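Epoxyqueuosine reductase (Streptococcus thermophilus, PDB 5D6S) belongs to the QueG family of reductases and binds cobalamin together with two iron/sulfur clusters. Local coordinates at residues F150-M155 with G193-N198; G187-L192 with P271-I276; A328-H333 with I358-E363. All blocks are in the same frame, centred on the assembly; numbering follows the deposited sequence.

Followed from the N terminus, the chain first lays down strand 152-155, then reaches strand 190-197, whose later part pairs with it in interaction 1 and closes a loop of 37 residues. Interaction 2 starts just ahead of that pairing: residues 187-192 lead into the same strand, and their partner, 271-276, comes 78 residues later in a loop that lines an iron/sulfur cluster. The segments of these two contacts alternate, so the loops cross, tying the edge of the four-stranded sheet to the cluster loop through one strand. Interaction 3 follows in series, closing a 24-residue loop between helices 318-331 and 351-364, its centre about 47 Å from that of interaction 1, on the opposite side of the chain's centre.

Interaction 1 of 3, residues F150-M155 with G193-N198; sequences FEYKGM and GELITN
Tyr152 to Met155 pair with Glu194 to Thr197 as antiparallel strands, an example of how a ladder leaves its side chains to be sorted by face. Backbone bonds carry the pairing. Lys153 N reaches Ile196 O at 3.0 Å and Met155 N reaches Glu194 O at 2.9 Å, each matched by a return bond from Ile196 N to Lys153 O and from Glu194 N to Met155 O. Beyond the ladder, Asn198 N donates to Glu151 O over 3.2 Å.

The side-chain hydrogen bond across the segments is at that same end. Asn198 OD1, turned by a chi2 of -7°, takes a weak bond from Glu151 N at 3.3 Å; ND2 is engaged by Asn149 O. The carboxylate of Glu151 turns to Ser90. Thr197 OG1 is hydrogen-bonded with Leu199 N and also comes close to the edge of the Phe150 ring at CE1, in its plane.

Apolar contacts divide between the two faces. Leu195 CD1 approaches Tyr152 CD2 obliquely, at 3.7 Å. On the other face, Met155 CE, at the tip of an extended chain, meets Ile196 CD1 at 4.0 Å.

The chemistry implies that the facing N-H and C=O groups of Lys153, Met155, Glu194 and Ile196 satisfy one another, while Leu195 on Leu139 and Tyr152 on Ala140 pack one face against helix 128-144 through apolar contacts.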
ATOM      1  N   PHE A 150     -32.735  -0.054  11.246  1.00 96.94           N
ATOM      2  CA  PHE A 150     -31.386   0.350  10.880  1.00 89.64           C
ATOM      3  C   PHE A 150     -30.887  -0.508   9.713  1.00 94.21           C
ATOM      4  O   PHE A 150     -30.972  -1.743   9.761  1.00 95.26           O
ATOM      5  CB  PHE A 150     -30.459   0.207  12.086  1.00 79.88           C
ATOM      6  CG  PHE A 150     -29.031   0.543  11.803  1.00 73.40           C
ATOM      7  CD1 PHE A 150     -28.693   1.587  10.942  1.00 73.27           C
ATOM      8  CD2 PHE A 150     -28.008  -0.167  12.431  1.00 74.82           C
ATOM      9  CE1 PHE A 150     -27.366   1.902  10.709  1.00 77.05           C
ATOM     10  CE2 PHE A 150     -26.673   0.147  12.205  1.00 71.96           C
ATOM     11  CZ  PHE A 150     -26.353   1.184  11.344  1.00 77.59           C
ATOM     12  N   GLU A 151     -30.385   0.148   8.669  1.00 86.04           N
ATOM     13  CA  GLU A 151     -29.826  -0.555   7.513  1.00 85.62           C
ATOM     14  C   GLU A 151     -28.446  -0.016   7.182  1.00 88.63           C
ATOM     15  O   GLU A 151     -28.247   1.197   7.158  1.00 76.66           O
ATOM     16  CB  GLU A 151     -30.739  -0.422   6.301  1.00 81.11           C
ATOM     17  CG  GLU A 151     -31.991  -1.291   6.374  1.00 79.60           C
ATOM     18  CD  GLU A 151     -32.713  -1.419   5.036  1.00 85.15           C
ATOM     19  OE1 GLU A 151     -32.274  -0.798   4.023  1.00 77.81           O
ATOM     20  OE2 GLU A 151     -33.715  -2.172   4.996  1.00 84.23           O
ATOM     21  N   TYR A 152     -27.499  -0.920   6.916  1.00 92.03           N
ATOM     22  CA  TYR A 152     -26.116  -0.514   6.650  1.00 87.02           C
ATOM     23  C   TYR A 152     -25.381  -1.341   5.610  1.00 80.53           C
ATOM     24  O   TYR A 152     -25.845  -2.381   5.162  1.00 83.76           O
ATOM     25  CB  TYR A 152     -25.305  -0.501   7.945  1.00 81.19           C
ATOM     26  CG  TYR A 152     -25.174  -1.839   8.630  1.00 85.98           C
ATOM     27  CD1 TYR A 152     -26.199  -2.338   9.402  1.00 85.65           C
ATOM     28  CD2 TYR A 152     -23.997  -2.585   8.544  1.00 91.11           C
ATOM     29  CE1 TYR A 152     -26.069  -3.550  10.059  1.00 86.97           C
ATOM     30  CE2 TYR A 152     -23.862  -3.792   9.211  1.00 84.36           C
ATOM     31  CZ  TYR A 152     -24.912  -4.261   9.965  1.00 80.16           C
ATOM     32  OH  TYR A 152     -24.828  -5.473  10.592  1.00 93.35           O
ATOM     33  N   LYS A 153     -24.206  -0.844   5.247  1.00 79.47           N
ATOM     34  CA  LYS A 153     -23.355  -1.444   4.239  1.00 72.37           C
ATOM     35  C   LYS A 153     -21.935  -0.939   4.492  1.00 65.60           C
ATOM     36  O   LYS A 153     -21.638   0.227   4.270  1.00 62.62           O
ATOM     37  CB  LYS A 153     -23.879  -1.051   2.856  1.00 72.16           C
ATOM     38  CG  LYS A 153     -22.974  -1.361   1.689  1.00 78.02           C
ATOM     39  CD  LYS A 153     -22.599  -2.823   1.633  1.00 81.11           C
ATOM     40  CE  LYS A 153     -22.004  -3.138   0.273  1.00 87.78           C
ATOM     41  NZ  LYS A 153     -21.142  -4.339   0.367  1.00 91.77           N
ATOM     42  N   GLY A 154     -21.075  -1.825   4.980  1.00 67.58           N
ATOM     43  CA  GLY A 154     -19.704  -1.463   5.351  1.00 65.62           C
ATOM     44  C   GLY A 154     -18.705  -1.611   4.216  1.00 55.71           C
ATOM     45  O   GLY A 154     -18.771  -2.552   3.445  1.00 61.03           O
ATOM     46  N   MET A 155     -17.751  -0.691   4.148  1.00 55.83           N
ATOM     47  CA  MET A 155     -16.676  -0.741   3.160  1.00 60.62           C
ATOM     48  C   MET A 155     -15.320  -0.414   3.787  1.00 62.19           C
ATOM     49  O   MET A 155     -15.223   0.465   4.628  1.00 72.14           O
ATOM     50  CB  MET A 155     -16.956   0.250   2.028  1.00 57.46           C
ATOM     51  CG  MET A 155     -18.128  -0.149   1.176  1.00 59.91           C
ATOM     52  SD  MET A 155     -18.380   1.079  -0.100  1.00 76.70           S
ATOM     53  CE  MET A 155     -19.595   0.239  -1.118  1.00 76.78           C
ATOM     54  N   GLY A 193     -12.315   3.855   6.495  1.00 65.90           N
ATOM     55  CA  GLY A 193     -13.484   3.024   6.256  1.00 70.72           C
ATOM     56  C   GLY A 193     -14.759   3.854   6.132  1.00 72.82           C
ATOM     57  O   GLY A 193     -14.759   5.054   6.400  1.00 83.83           O
ATOM     58  N   GLU A 194     -15.841   3.200   5.729  1.00 76.06           N
ATOM     59  CA  GLU A 194     -17.160   3.828   5.591  1.00 79.44           C
ATOM     60  C   GLU A 194     -18.255   2.878   6.017  1.00 81.95           C
ATOM     61  O   GLU A 194     -18.199   1.686   5.739  1.00 67.67           O
ATOM     62  CB  GLU A 194     -17.494   4.172   4.147  1.00 75.73           C
ATOM     63  CG  GLU A 194     -16.521   5.087   3.466  1.00 71.24           C
ATOM     64  CD  GLU A 194     -15.498   4.332   2.680  1.00 71.74           C
ATOM     65  OE1 GLU A 194     -14.306   4.488   3.012  1.00 68.74           O
ATOM     66  OE2 GLU A 194     -15.893   3.575   1.757  1.00 68.59           O
ATOM     67  N   LEU A 195     -19.270   3.438   6.664  1.00 89.86           N
ATOM     68  CA  LEU A 195     -20.512   2.733   6.918  1.00 88.86           C
ATOM     69  C   LEU A 195     -21.625   3.527   6.247  1.00 96.37           C
ATOM     70  O   LEU A 195     -22.045   4.580   6.744  1.00103.43           O
ATOM     71  CB  LEU A 195     -20.751   2.613   8.422  1.00 84.25           C
ATOM     72  CG  LEU A 195     -21.901   1.716   8.845  1.00 85.59           C
ATOM     73  CD1 LEU A 195     -21.688   0.282   8.400  1.00 84.43           C
ATOM     74  CD2 LEU A 195     -22.044   1.774  10.359  1.00 91.29           C
ATOM     75  N   ILE A 196     -22.058   3.051   5.084  1.00 92.85           N
ATOM     76  CA  ILE A 196     -23.214   3.632   4.407  1.00 86.65           C
ATOM     77  C   ILE A 196     -24.441   3.208   5.200  1.00 82.00           C
ATOM     78  O   ILE A 196     -24.520   2.073   5.665  1.00 77.94           O
ATOM     79  CB  ILE A 196     -23.369   3.140   2.961  1.00 83.79           C
ATOM     80  CG1 ILE A 196     -22.121   3.443   2.139  1.00 82.77           C
ATOM     81  CG2 ILE A 196     -24.554   3.824   2.290  1.00 84.78           C
ATOM     82  CD1 ILE A 196     -22.097   2.729   0.799  1.00 80.89           C
ATOM     83  N   THR A 197     -25.394   4.124   5.351  1.00 85.22           N
ATOM     84  CA  THR A 197     -26.520   3.914   6.261  1.00 91.53           C
ATOM     85  C   THR A 197     -27.800   4.675   5.860  1.00 88.82           C
ATOM     86  O   THR A 197     -27.762   5.643   5.094  1.00 66.02           O
ATOM     87  CB  THR A 197     -26.099   4.235   7.722  1.00 95.65           C
ATOM     88  OG1 THR A 197     -27.248   4.290   8.564  1.00108.25           O
ATOM     89  CG2 THR A 197     -25.404   5.556   7.817  1.00102.34           C
ATOM     90  N   ASN A 198     -28.931   4.230   6.414  1.00 96.33           N
ATOM     91  CA  ASN A 198     -30.247   4.869   6.188  1.00 95.74           C
ATOM     92  C   ASN A 198     -30.674   5.866   7.282  1.00 90.14           C
ATOM     93  O   ASN A 198     -31.842   6.232   7.364  1.00 93.36           O
ATOM     94  CB  ASN A 198     -31.331   3.805   6.040  1.00 88.86           C
ATOM     95  CG  ASN A 198     -31.666   3.116   7.352  1.00 89.70           C
ATOM     96  OD1 ASN A 198     -31.016   3.329   8.380  1.00 92.22           O
ATOM     97  ND2 ASN A 198     -32.667   2.255   7.311  1.00 83.93           N
TER

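Interaction 2 of 3, residues G187-L192 with P271-I276; sequences GSYMYL and PYNRGI. With SF4 (iron/sulfur cluster), chain F.
The contact of Ser188 with Asn273 belongs to a junction between two cofactor sites, the cobalamin pocket and the loop lining an iron/sulfur cluster, and illustrates how one amide can tie the backbone and hydroxyl of a pocket residue, Ser188, to a loop whose preceding residues line the cluster. Asn273 presents its two polar ends to the same residue. ND2 donates to Ser188 OG at 2.8 Å, almost straight at 174° and with the oxygen in the amide plane, while OD1 accepts from Ser188 N at 3.2 Å. This pair fixes the rotation of the amide. Gln267 adds two bonds, its O accepting from Asn273 ND2 and its NE2 donating to Ser188 OG.

The Tyr189 ring meets the amide obliquely, planes 33° apart, with CE2 3.3 Å from Asn273 CG. Gly187 brings its CA to 3.3 Å from Asn273 OD1, with a positive phi of 74° that glycine adopts readily. Tyr189 is also the centre of an inverse gamma turn, after which Met190 O and Leu192 O bond to cobalamin. At the other end, Pro271 CD is 3.7 Å from cluster atom S4, and Tyr272 puts its ring edge toward S1, with CD1 at 3.8 Å; its hydroxyl bonds to Gly210 O.

Around the junction, helix 265-268 packs on Tyr189, whose ring stacks on His103; strand 181-182 touches Ser188 and Tyr272, and strand 190-197 runs on beside strand 93-100.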
ATOM      1  N   GLY A 187      -2.072  12.985  11.175  1.00 66.76           N
ATOM      2  CA  GLY A 187      -1.364  13.023   9.899  1.00 66.92           C
ATOM      3  C   GLY A 187      -2.133  12.287   8.823  1.00 64.75           C
ATOM      4  O   GLY A 187      -3.353  12.174   8.912  1.00 59.38           O
ATOM      5  N   SER A 188      -1.415  11.794   7.802  1.00 69.20           N
ATOM      6  CA  SER A 188      -1.991  10.869   6.803  1.00 62.99           C
ATOM      7  C   SER A 188      -1.931   9.424   7.268  1.00 59.59           C
ATOM      8  O   SER A 188      -2.593   8.563   6.683  1.00 58.34           O
ATOM      9  CB  SER A 188      -1.322  11.002   5.443  1.00 63.13           C
ATOM     10  OG  SER A 188       0.069  11.217   5.574  1.00 72.63           O
ATOM     11  N   TYR A 189      -1.208   9.164   8.356  1.00 54.48           N
ATOM     12  CA  TYR A 189      -1.073   7.792   8.883  1.00 57.61           C
ATOM     13  C   TYR A 189      -2.344   7.289   9.542  1.00 55.83           C
ATOM     14  O   TYR A 189      -2.354   6.899  10.714  1.00 59.01           O
ATOM     15  CB  TYR A 189       0.189   7.633   9.768  1.00 60.04           C
ATOM     16  CG  TYR A 189       1.472   8.016   9.015  1.00 70.50           C
ATOM     17  CD1 TYR A 189       1.840   7.365   7.822  1.00 69.81           C
ATOM     18  CD2 TYR A 189       2.282   9.050   9.461  1.00 71.27           C
ATOM     19  CE1 TYR A 189       2.988   7.718   7.128  1.00 73.79           C
ATOM     20  CE2 TYR A 189       3.428   9.402   8.773  1.00 83.68           C
ATOM     21  CZ  TYR A 189       3.780   8.738   7.605  1.00 82.77           C
ATOM     22  OH  TYR A 189       4.943   9.106   6.947  1.00 92.00           O
ATOM     23  N   MET A 190      -3.397   7.247   8.719  1.00 61.14           N
ATOM     24  CA  MET A 190      -4.707   6.668   9.073  1.00 64.37           C
ATOM     25  C   MET A 190      -5.245   5.679   8.024  1.00 64.70           C
ATOM     26  O   MET A 190      -5.165   5.937   6.809  1.00 57.88           O
ATOM     27  CB  MET A 190      -5.775   7.760   9.200  1.00 66.75           C
ATOM     28  CG  MET A 190      -5.422   8.953  10.080  1.00 69.59           C
ATOM     29  SD  MET A 190      -6.655  10.255   9.902  1.00 76.65           S
ATOM     30  CE  MET A 190      -6.289  10.927   8.269  1.00 71.94           C
ATOM     31  N   TYR A 191      -5.799   4.561   8.513  1.00 60.76           N
ATOM     32  CA  TYR A 191      -6.637   3.665   7.708  1.00 58.91           C
ATOM     33  C   TYR A 191      -8.039   4.247   7.634  1.00 59.70           C
ATOM     34  O   TYR A 191      -8.521   4.816   8.602  1.00 65.50           O
ATOM     35  CB  TYR A 191      -6.761   2.284   8.356  1.00 60.82           C
ATOM     36  CG  TYR A 191      -5.450   1.599   8.727  1.00 68.12           C
ATOM     37  CD1 TYR A 191      -4.398   1.496   7.820  1.00 63.79           C
ATOM     38  CD2 TYR A 191      -5.278   1.019   9.991  1.00 71.43           C
ATOM     39  CE1 TYR A 191      -3.214   0.851   8.163  1.00 68.74           C
ATOM     40  CE2 TYR A 191      -4.102   0.358  10.326  1.00 69.38           C
ATOM     41  CZ  TYR A 191      -3.071   0.277   9.413  1.00 68.88           C
ATOM     42  OH  TYR A 191      -1.901  -0.375   9.751  1.00 69.70           O
ATOM     43  N   LEU A 192      -8.695   4.106   6.493  1.00 62.45           N
ATOM     44  CA  LEU A 192     -10.045   4.637   6.299  1.00 63.07           C
ATOM     45  C   LEU A 192     -11.097   3.551   6.070  1.00 63.44           C
ATOM     46  O   LEU A 192     -10.808   2.491   5.537  1.00 59.55           O
ATOM     47  CB  LEU A 192     -10.098   5.611   5.113  1.00 63.77           C
ATOM     48  CG  LEU A 192      -9.211   6.856   5.213  1.00 64.10           C
ATOM     49  CD1 LEU A 192      -9.475   7.816   4.052  1.00 57.90           C
ATOM     50  CD2 LEU A 192      -9.402   7.553   6.550  1.00 66.31           C
ATOM     51  N   PRO A 271       4.736  17.899   5.745  1.00 88.08           N
ATOM     52  CA  PRO A 271       4.804  18.701   6.965  1.00 80.18           C
ATOM     53  C   PRO A 271       3.861  18.199   8.035  1.00 85.67           C
ATOM     54  O   PRO A 271       4.246  18.116   9.195  1.00 93.52           O
ATOM     55  CB  PRO A 271       4.348  20.078   6.503  1.00 82.78           C
ATOM     56  CG  PRO A 271       4.714  20.136   5.061  1.00 88.99           C
ATOM     57  CD  PRO A 271       4.533  18.743   4.549  1.00 92.23           C
ATOM     58  N   TYR A 272       2.641  17.831   7.649  1.00 80.14           N
ATOM     59  CA  TYR A 272       1.651  17.366   8.621  1.00 69.50           C
ATOM     60  C   TYR A 272       2.041  16.094   9.338  1.00 73.19           C
ATOM     61  O   TYR A 272       1.391  15.723  10.321  1.00 70.74           O
ATOM     62  CB  TYR A 272       0.293  17.151   7.971  1.00 67.37           C
ATOM     63  CG  TYR A 272      -0.429  18.407   7.593  1.00 63.86           C
ATOM     64  CD1 TYR A 272      -0.182  19.039   6.372  1.00 67.33           C
ATOM     65  CD2 TYR A 272      -1.367  18.979   8.461  1.00 69.95           C
ATOM     66  CE1 TYR A 272      -0.872  20.199   6.019  1.00 71.96           C
ATOM     67  CE2 TYR A 272      -2.052  20.142   8.128  1.00 67.85           C
ATOM     68  CZ  TYR A 272      -1.812  20.741   6.909  1.00 70.16           C
ATOM     69  OH  TYR A 272      -2.507  21.877   6.590  1.00 77.68           O
ATOM     70  N   ASN A 273       3.068  15.402   8.847  1.00 80.37           N
ATOM     71  CA  ASN A 273       3.558  14.182   9.515  1.00 83.15           C
ATOM     72  C   ASN A 273       4.798  14.453  10.361  1.00 87.79           C
ATOM     73  O   ASN A 273       5.235  13.591  11.123  1.00 83.86           O
ATOM     74  CB  ASN A 273       3.810  13.061   8.498  1.00 82.51           C
ATOM     75  CG  ASN A 273       2.508  12.475   7.924  1.00 73.78           C
ATOM     76  OD1 ASN A 273       1.601  12.131   8.670  1.00 70.79           O
ATOM     77  ND2 ASN A 273       2.425  12.369   6.591  1.00 67.32           N
ATOM     78  N   ARG A 274       5.321  15.675  10.233  1.00 99.66           N
ATOM     79  CA  ARG A 274       6.491  16.176  10.971  1.00101.59           C
ATOM     80  C   ARG A 274       6.624  15.606  12.386  1.00 95.23           C
ATOM     81  O   ARG A 274       7.665  15.036  12.725  1.00100.83           O
ATOM     82  CB  ARG A 274       6.446  17.714  11.014  1.00111.62           C
ATOM     83  CG  ARG A 274       7.698  18.416  11.507  1.00120.69           C
ATOM     84  CD  ARG A 274       8.861  18.292  10.540  1.00120.79           C
ATOM     85  NE  ARG A 274       9.991  19.002  11.150  1.00124.48           N
ATOM     86  CZ  ARG A 274      11.241  18.541  11.264  1.00129.11           C
ATOM     87  NH1 ARG A 274      11.611  17.374  10.736  1.00130.79           N
ATOM     88  NH2 ARG A 274      12.154  19.283  11.880  1.00131.04           N
ATOM     89  N   GLY A 275       5.585  15.729  13.206  1.00 81.98           N
ATOM     90  CA  GLY A 275       5.708  15.314  14.595  1.00 86.89           C
ATOM     91  C   GLY A 275       4.536  14.571  15.177  1.00 97.98           C
ATOM     92  O   GLY A 275       3.879  15.062  16.095  1.00 95.16           O
ATOM     93  N   ILE A 276       4.284  13.371  14.668  1.00110.00           N
ATOM     94  CA  ILE A 276       3.310  12.483  15.289  1.00108.76           C
ATOM     95  C   ILE A 276       3.972  11.161  15.630  1.00102.04           C
ATOM     96  O   ILE A 276       4.831  10.680  14.902  1.00106.58           O
ATOM     97  CB  ILE A 276       2.079  12.186  14.394  1.00110.10           C
ATOM     98  CG1 ILE A 276       1.570  13.434  13.693  1.00101.13           C
ATOM     99  CG2 ILE A 276       0.939  11.632  15.230  1.00122.13           C
ATOM    100  CD1 ILE A 276       2.101  13.542  12.306  1.00 97.14           C
TER
HETATM  101 FE1  SF4 F 401       2.081  17.286  -0.208  1.00 73.56          FE
HETATM  102 FE2  SF4 F 401       2.672  19.246   1.383  1.00 73.33          FE
HETATM  103 FE3  SF4 F 401       1.708  17.115   2.345  1.00 69.18          FE
HETATM  104 FE4  SF4 F 401       0.297  18.744   0.878  1.00 69.90          FE
HETATM  105  S1  SF4 F 401       1.060  19.062   2.799  1.00 78.02           S
HETATM  106  S2  SF4 F 401       0.362  16.633   0.817  1.00 74.24           S
HETATM  107  S3  SF4 F 401       1.790  19.345  -0.541  1.00 65.74           S
HETATM  108  S4  SF4 F 401       3.516  17.329   1.321  1.00 76.84           S

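Interaction 3 of 3, residues A328-H333 with I358-E363; sequences ALANLH and IWALGE
Ala330 is the centre of this helix-to-helix contact, a small example of how a single methyl group lets two helices come close. Its CB lies 3.7 Å from Ala360 CB and 3.6 Å from Trp359 CZ3, reaching the indole obliquely, with Glu363 CB a little farther off at 4.1 Å. The backbones come correspondingly near: the CA atoms of Ala330 and Ala360 are 4.9 Å apart. Asn331 OD1 lies near the indole edge, 4.3 Å from Trp359 CH2. Beside them, His333 points the edge of its ring at Glu363 O, ND1 being 3.6 Å away, a proximity without a hydrogen bond.

A second shell places these groups. Glu363 CG lies over the rim of one indole face of Trp359, 3.7 Å above its plane, while Arg253 makes a cation-pi contact with the ring. Glu363 OE1 is drawn to Lys396 NZ in a salt bridge, and that ammonium also bonds to Gly362 O. Asn331 ND2 is held by Lys257 O and Arg253 O. His333, just past the end of helix 318-331, has the positive phi (51°) of a Schellman motif, its N bonded back to Ala330 O.

The setting is an all-helical region, consistent with the HEAT-like repeats known in this family. Trp359 and Ala360 continue the contact onto Ile327 and Ile326 of helix 318-331, helix 293-296 packs on Leu329, and Leu361, pointing away from Ala330, meets helix 338-347.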
ATOM      1  N   ALA A 328      15.942  -5.862  -3.532  1.00 44.56           N
ATOM      2  CA  ALA A 328      16.543  -5.172  -2.394  1.00 46.27           C
ATOM      3  C   ALA A 328      17.976  -5.633  -2.234  1.00 50.13           C
ATOM      4  O   ALA A 328      18.899  -4.816  -2.156  1.00 48.39           O
ATOM      5  CB  ALA A 328      15.761  -5.471  -1.120  1.00 49.01           C
ATOM      6  N   LEU A 329      18.165  -6.954  -2.212  1.00 49.78           N
ATOM      7  CA  LEU A 329      19.515  -7.514  -2.139  1.00 47.43           C
ATOM      8  C   LEU A 329      20.442  -6.975  -3.239  1.00 48.54           C
ATOM      9  O   LEU A 329      21.618  -6.722  -2.983  1.00 50.28           O
ATOM     10  CB  LEU A 329      19.469  -9.027  -2.213  1.00 41.46           C
ATOM     11  CG  LEU A 329      18.909  -9.626  -0.951  1.00 44.92           C
ATOM     12  CD1 LEU A 329      18.667 -11.114  -1.177  1.00 50.05           C
ATOM     13  CD2 LEU A 329      19.835  -9.407   0.225  1.00 43.43           C
ATOM     14  N   ALA A 330      19.918  -6.796  -4.449  1.00 41.40           N
ATOM     15  CA  ALA A 330      20.730  -6.218  -5.490  1.00 44.45           C
ATOM     16  C   ALA A 330      21.053  -4.737  -5.187  1.00 48.69           C
ATOM     17  O   ALA A 330      22.172  -4.288  -5.363  1.00 50.33           O
ATOM     18  CB  ALA A 330      20.034  -6.361  -6.824  1.00 47.05           C
ATOM     19  N   ASN A 331      20.059  -3.989  -4.721  1.00 49.56           N
ATOM     20  CA  ASN A 331      20.269  -2.598  -4.325  1.00 51.65           C
ATOM     21  C   ASN A 331      21.244  -2.403  -3.162  1.00 53.50           C
ATOM     22  O   ASN A 331      21.910  -1.374  -3.081  1.00 61.25           O
ATOM     23  CB  ASN A 331      18.931  -1.940  -3.985  1.00 51.06           C
ATOM     24  CG  ASN A 331      18.132  -1.636  -5.223  1.00 53.55           C
ATOM     25  OD1 ASN A 331      18.691  -1.599  -6.343  1.00 48.04           O
ATOM     26  ND2 ASN A 331      16.829  -1.431  -5.057  1.00 48.43           N
ATOM     27  N   LEU A 332      21.349  -3.395  -2.282  1.00 51.98           N
ATOM     28  CA  LEU A 332      22.383  -3.411  -1.262  1.00 51.87           C
ATOM     29  C   LEU A 332      23.742  -3.968  -1.714  1.00 50.88           C
ATOM     30  O   LEU A 332      24.661  -4.023  -0.893  1.00 55.62           O
ATOM     31  CB  LEU A 332      21.915  -4.222  -0.059  1.00 55.49           C
ATOM     32  CG  LEU A 332      20.684  -3.655   0.630  1.00 54.14           C
ATOM     33  CD1 LEU A 332      20.080  -4.693   1.554  1.00 50.20           C
ATOM     34  CD2 LEU A 332      21.043  -2.389   1.396  1.00 55.82           C
ATOM     35  N   HIS A 333      23.886  -4.379  -2.980  1.00 51.95           N
ATOM     36  CA  HIS A 333      25.137  -5.010  -3.465  1.00 58.74           C
ATOM     37  C   HIS A 333      25.644  -6.171  -2.588  1.00 64.02           C
ATOM     38  O   HIS A 333      26.860  -6.343  -2.411  1.00 70.26           O
ATOM     39  CB  HIS A 333      26.223  -3.953  -3.584  1.00 61.17           C
ATOM     40  CG  HIS A 333      25.771  -2.737  -4.312  1.00 70.55           C
ATOM     41  ND1 HIS A 333      25.646  -2.706  -5.684  1.00 76.86           N
ATOM     42  CD2 HIS A 333      25.379  -1.521  -3.867  1.00 74.59           C
ATOM     43  CE1 HIS A 333      25.191  -1.523  -6.052  1.00 80.13           C
ATOM     44  NE2 HIS A 333      25.024  -0.785  -4.970  1.00 79.67           N
ATOM     45  N   ILE A 358      19.118 -13.050 -12.217  1.00 39.14           N
ATOM     46  CA  ILE A 358      20.147 -12.847 -13.228  1.00 39.18           C
ATOM     47  C   ILE A 358      20.566 -11.384 -13.293  1.00 44.92           C
ATOM     48  O   ILE A 358      21.747 -11.068 -13.212  1.00 46.73           O
ATOM     49  CB  ILE A 358      19.650 -13.302 -14.607  1.00 42.78           C
ATOM     50  CG1 ILE A 358      19.659 -14.830 -14.656  1.00 41.57           C
ATOM     51  CG2 ILE A 358      20.531 -12.736 -15.705  1.00 42.85           C
ATOM     52  CD1 ILE A 358      18.956 -15.363 -15.857  1.00 45.70           C
ATOM     53  N   TRP A 359      19.576 -10.488 -13.342  1.00 45.48           N
ATOM     54  CA  TRP A 359      19.835  -9.074 -13.232  1.00 42.28           C
ATOM     55  C   TRP A 359      20.620  -8.763 -11.966  1.00 36.85           C
ATOM     56  O   TRP A 359      21.582  -8.003 -11.992  1.00 42.19           O
ATOM     57  CB  TRP A 359      18.512  -8.280 -13.221  1.00 45.29           C
ATOM     58  CG  TRP A 359      18.677  -6.804 -12.924  1.00 44.05           C
ATOM     59  CD1 TRP A 359      19.159  -5.851 -13.769  1.00 44.25           C
ATOM     60  CD2 TRP A 359      18.382  -6.137 -11.703  1.00 44.12           C
ATOM     61  NE1 TRP A 359      19.167  -4.618 -13.151  1.00 44.51           N
ATOM     62  CE2 TRP A 359      18.685  -4.766 -11.885  1.00 44.88           C
ATOM     63  CE3 TRP A 359      17.874  -6.549 -10.482  1.00 46.79           C
ATOM     64  CZ2 TRP A 359      18.515  -3.820 -10.879  1.00 45.19           C
ATOM     65  CZ3 TRP A 359      17.697  -5.591  -9.459  1.00 47.80           C
ATOM     66  CH2 TRP A 359      18.020  -4.253  -9.671  1.00 43.64           C
ATOM     67  N   ALA A 360      20.160  -9.308 -10.855  1.00 35.81           N
ATOM     68  CA  ALA A 360      20.715  -8.987  -9.543  1.00 36.79           C
ATOM     69  C   ALA A 360      22.220  -9.319  -9.489  1.00 38.37           C
ATOM     70  O   ALA A 360      23.015  -8.562  -8.883  1.00 34.09           O
ATOM     71  CB  ALA A 360      19.943  -9.694  -8.437  1.00 36.71           C
ATOM     72  N   LEU A 361      22.628 -10.410 -10.133  1.00 40.44           N
ATOM     73  CA  LEU A 361      24.065 -10.715 -10.180  1.00 43.48           C
ATOM     74  C   LEU A 361      24.856  -9.646 -10.930  1.00 50.31           C
ATOM     75  O   LEU A 361      25.984  -9.338 -10.553  1.00 53.35           O
ATOM     76  CB  LEU A 361      24.319 -12.079 -10.769  1.00 42.41           C
ATOM     77  CG  LEU A 361      23.875 -13.251  -9.900  1.00 42.03           C
ATOM     78  CD1 LEU A 361      23.988 -14.525 -10.701  1.00 41.73           C
ATOM     79  CD2 LEU A 361      24.680 -13.377  -8.630  1.00 44.90           C
ATOM     80  N   GLY A 362      24.256  -9.055 -11.957  1.00 48.48           N
ATOM     81  CA  GLY A 362      24.925  -7.999 -12.694  1.00 54.37           C
ATOM     82  C   GLY A 362      25.103  -6.729 -11.884  1.00 55.28           C
ATOM     83  O   GLY A 362      25.909  -5.864 -12.216  1.00 64.68           O
ATOM     84  N   GLU A 363      24.340  -6.616 -10.821  1.00 50.56           N
ATOM     85  CA  GLU A 363      24.406  -5.464  -9.958  1.00 52.49           C
ATOM     86  C   GLU A 363      25.423  -5.701  -8.830  1.00 53.03           C
ATOM     87  O   GLU A 363      26.218  -4.817  -8.494  1.00 54.63           O
ATOM     88  CB  GLU A 363      22.993  -5.216  -9.375  1.00 55.21           C
ATOM     89  CG  GLU A 363      22.120  -4.140 -10.041  1.00 62.16           C
ATOM     90  CD  GLU A 363      22.660  -3.538 -11.329  1.00 59.80           C
ATOM     91  OE1 GLU A 363      22.716  -4.223 -12.367  1.00 59.60           O
ATOM     92  OE2 GLU A 363      23.013  -2.345 -11.285  1.00 64.49           O
TER